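Local atomic coordinates of Thiol:disulfide interchange protein DsbA (Neisseria meningitidis MC58, PDB entry 3HZ8), a protein that probably introduces disulfide bonds into other proteins of the bacterial periplasm, as a thiol-disulfide oxidoreductase of the DsbA subfamily in the thioredoxin family. Residues G33-H38 with T61-W66. The protein carries 1 engineered substitution. Residues are numbered along the deposited sequence; the frame is centred on the assembly and turned at random. Where two conformers were deposited one is given.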
loop_
_atom_site.group_PDB
_atom_site.type_symbol
_atom_site.label_atom_id
_atom_site.label_comp_id
_atom_site.label_asym_id
_atom_site.label_seq_id
_atom_site.Cartn_x
_atom_site.Cartn_y
_atom_site.Cartn_z
ATOM N N GLY A 33 -2.475 -6.206 3.317
ATOM C CA GLY A 33 -3.298 -6.302 4.527
ATOM C C GLY A 33 -2.354 -6.343 5.712
ATOM O O GLY A 33 -1.255 -6.899 5.608
ATOM N N TYR A 34 -2.766 -5.770 6.842
ATOM C CA TYR A 34 -1.912 -5.796 8.040
ATOM C C TYR A 34 -1.789 -7.209 8.672
ATOM O O TYR A 34 -0.879 -7.464 9.463
ATOM C CB TYR A 34 -2.416 -4.800 9.083
ATOM C CG TYR A 34 -2.099 -3.357 8.792
ATOM C CD1 TYR A 34 -0.780 -2.936 8.592
ATOM C CD2 TYR A 34 -3.106 -2.401 8.763
ATOM C CE1 TYR A 34 -0.472 -1.585 8.366
ATOM C CE2 TYR A 34 -2.810 -1.050 8.533
ATOM C CZ TYR A 34 -1.491 -0.646 8.323
ATOM O OH TYR A 34 -1.207 0.698 8.109
ATOM N N PHE A 35 -2.692 -8.115 8.306
ATOM C CA PHE A 35 -2.685 -9.509 8.814
ATOM C C PHE A 35 -1.741 -10.403 8.029
ATOM O O PHE A 35 -1.629 -11.588 8.322
ATOM C CB PHE A 35 -4.084 -10.108 8.640
ATOM C CG PHE A 35 -4.654 -9.857 7.264
ATOM C CD1 PHE A 35 -4.139 -10.533 6.154
ATOM C CD2 PHE A 35 -5.661 -8.909 7.059
ATOM C CE1 PHE A 35 -4.614 -10.292 4.869
ATOM C CE2 PHE A 35 -6.131 -8.653 5.781
ATOM C CZ PHE A 35 -5.611 -9.342 4.678
ATOM N N CYS A 36 -1.117 -9.849 6.988
ATOM C CA CYS A 36 -0.482 -10.627 5.924
ATOM C C CYS A 36 1.037 -10.802 6.146
ATOM O O CYS A 36 1.795 -9.838 6.032
ATOM C CB CYS A 36 -0.817 -9.917 4.591
ATOM S SG CYS A 36 0.177 -10.258 3.125
ATOM N N PRO A 37 1.487 -12.036 6.477
ATOM C CA PRO A 37 2.924 -12.197 6.701
ATOM C C PRO A 37 3.836 -11.815 5.541
ATOM O O PRO A 37 4.879 -11.201 5.773
ATOM C CB PRO A 37 3.066 -13.684 7.053
ATOM C CG PRO A 37 1.730 -14.040 7.636
ATOM C CD PRO A 37 0.762 -13.295 6.752
ATOM N N HIS A 38 3.457 -12.139 4.313
ATOM C CA HIS A 38 4.312 -11.783 3.185
ATOM C C HIS A 38 4.349 -10.274 2.992
ATOM O O HIS A 38 5.368 -9.722 2.561
ATOM C CB HIS A 38 3.897 -12.531 1.921
ATOM C CG HIS A 38 4.376 -13.951 1.892
ATOM N ND1 HIS A 38 5.478 -14.372 2.606
ATOM C CD2 HIS A 38 3.926 -15.034 1.218
ATOM C CE1 HIS A 38 5.672 -15.661 2.389
ATOM N NE2 HIS A 38 4.749 -16.085 1.545
ATOM N N THR A 61 -0.457 3.312 -0.933
ATOM C CA THR A 61 -0.850 2.020 -0.364
ATOM C C THR A 61 -2.347 1.967 -0.094
ATOM O O THR A 61 -2.950 2.971 0.285
ATOM C CB THR A 61 -0.035 1.673 0.897
ATOM O OG1 THR A 61 -0.327 2.618 1.926
ATOM C CG2 THR A 61 1.455 1.720 0.596
ATOM N N GLU A 62 -2.940 0.801 -0.331
ATOM C CA GLU A 62 -4.376 0.598 -0.108
ATOM C C GLU A 62 -4.569 -0.757 0.570
ATOM O O GLU A 62 -3.995 -1.760 0.123
ATOM C CB GLU A 62 -5.129 0.604 -1.445
ATOM C CG GLU A 62 -4.903 1.855 -2.330
ATOM C CD GLU A 62 -5.552 3.139 -1.779
ATOM O OE1 GLU A 62 -6.325 3.065 -0.798
ATOM O OE2 GLU A 62 -5.292 4.232 -2.337
ATOM N N HIS A 63 -5.345 -0.782 1.652
ATOM C CA HIS A 63 -5.612 -2.035 2.377
ATOM C C HIS A 63 -6.792 -2.730 1.727
ATOM O O HIS A 63 -7.823 -2.095 1.478
ATOM C CB HIS A 63 -5.932 -1.725 3.846
ATOM C CG HIS A 63 -5.814 -2.892 4.778
ATOM N ND1 HIS A 63 -6.680 -3.966 4.770
ATOM C CD2 HIS A 63 -4.949 -3.119 5.795
ATOM C CE1 HIS A 63 -6.318 -4.828 5.706
ATOM N NE2 HIS A 63 -5.284 -4.328 6.358
ATOM N N VAL A 64 -6.658 -4.024 1.436
ATOM C CA VAL A 64 -7.784 -4.763 0.851
ATOM C C VAL A 64 -8.946 -4.884 1.844
ATOM O O VAL A 64 -8.748 -4.836 3.064
ATOM C CB VAL A 64 -7.383 -6.183 0.331
ATOM C CG1 VAL A 64 -6.448 -6.060 -0.873
ATOM C CG2 VAL A 64 -6.796 -7.070 1.439
ATOM N N VAL A 65 -10.166 -5.023 1.319
ATOM C CA VAL A 65 -11.334 -5.296 2.163
ATOM C C VAL A 65 -12.064 -6.492 1.555
ATOM O O VAL A 65 -12.703 -6.373 0.507
ATOM C CB VAL A 65 -12.265 -4.063 2.308
ATOM C CG1 VAL A 65 -13.496 -4.408 3.158
ATOM C CG2 VAL A 65 -11.495 -2.876 2.880
ATOM N N TRP A 66 -11.931 -7.645 2.211
ATOM C CA TRP A 66 -12.438 -8.917 1.691
ATOM C C TRP A 66 -13.637 -9.430 2.492
ATOM O O TRP A 66 -14.253 -10.421 2.121
ATOM C CB TRP A 66 -11.316 -9.961 1.720
ATOM C CG TRP A 66 -10.294 -9.766 0.639
ATOM C CD1 TRP A 66 -10.486 -9.164 -0.576
ATOM C CD2 TRP A 66 -8.930 -10.207 0.654
ATOM N NE1 TRP A 66 -9.321 -9.194 -1.312
ATOM C CE2 TRP A 66 -8.349 -9.823 -0.580
ATOM C CE3 TRP A 66 -8.135 -10.859 1.604
ATOM C CZ2 TRP A 66 -7.018 -10.101 -0.898
ATOM C CZ3 TRP A 66 -6.814 -11.155 1.277
ATOM C CH2 TRP A 66 -6.269 -10.771 0.032
#
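In the beta-alpha-beta unit of this thioredoxin fold, the turn that leads from strand 26-32 into the C36-C39 disulfide, the predicted redox-active pair of the CxxC motif, packs on the end of the parallel strand 57-63, and G33, Y34 and F35 gather round the imidazole of H63. Residues G33 to C36 form a type I turn, with C36 as N-cap of helix 37-50. G33 CA sits over one face of the H63 ring, 3.6 Å from the centroid, in a CH-pi contact displaced toward NE2, which is 3.3 Å from G33 CA. Y34 N lies 2.9 Å from H63 NE2. H63 CB points toward the turn, and CG is anti to the backbone N (chi1 -162°). Y34 and F35 meet different parts of that ring. Y34 CD2 approaches H63 CD2 to 3.6 Å, the two ring planes inclined at 51°, while F35 CE2 reaches H63 CE1 at 3.8 Å with planes 80° apart. The other imidazole nitrogen bonds back to its own segment: H63 ND1 donates to V64 O (2.8 Å), nearly straight and meeting an in-plane lone pair of the carbonyl. Farther along, V64 CG2 comes to the edge of the F35 ring at CZ, and the same CZ lies 4.0 Å from W66 CZ3; V64 CG2 itself lies over the centre of the indole face. F32 adds edge-to-face contacts to both Y34 and H63, and Y34 OH is hydrogen-bonded to N92 of helix 88-101. With ND1-H bonded to V64 O, a neutral imidazole would probably leave NE2 unprotonated; the ND1 bond, with the packing round the ring, also helps fix its rotation, holding a polar group within a largely buried aromatic cluster just before the disulfide.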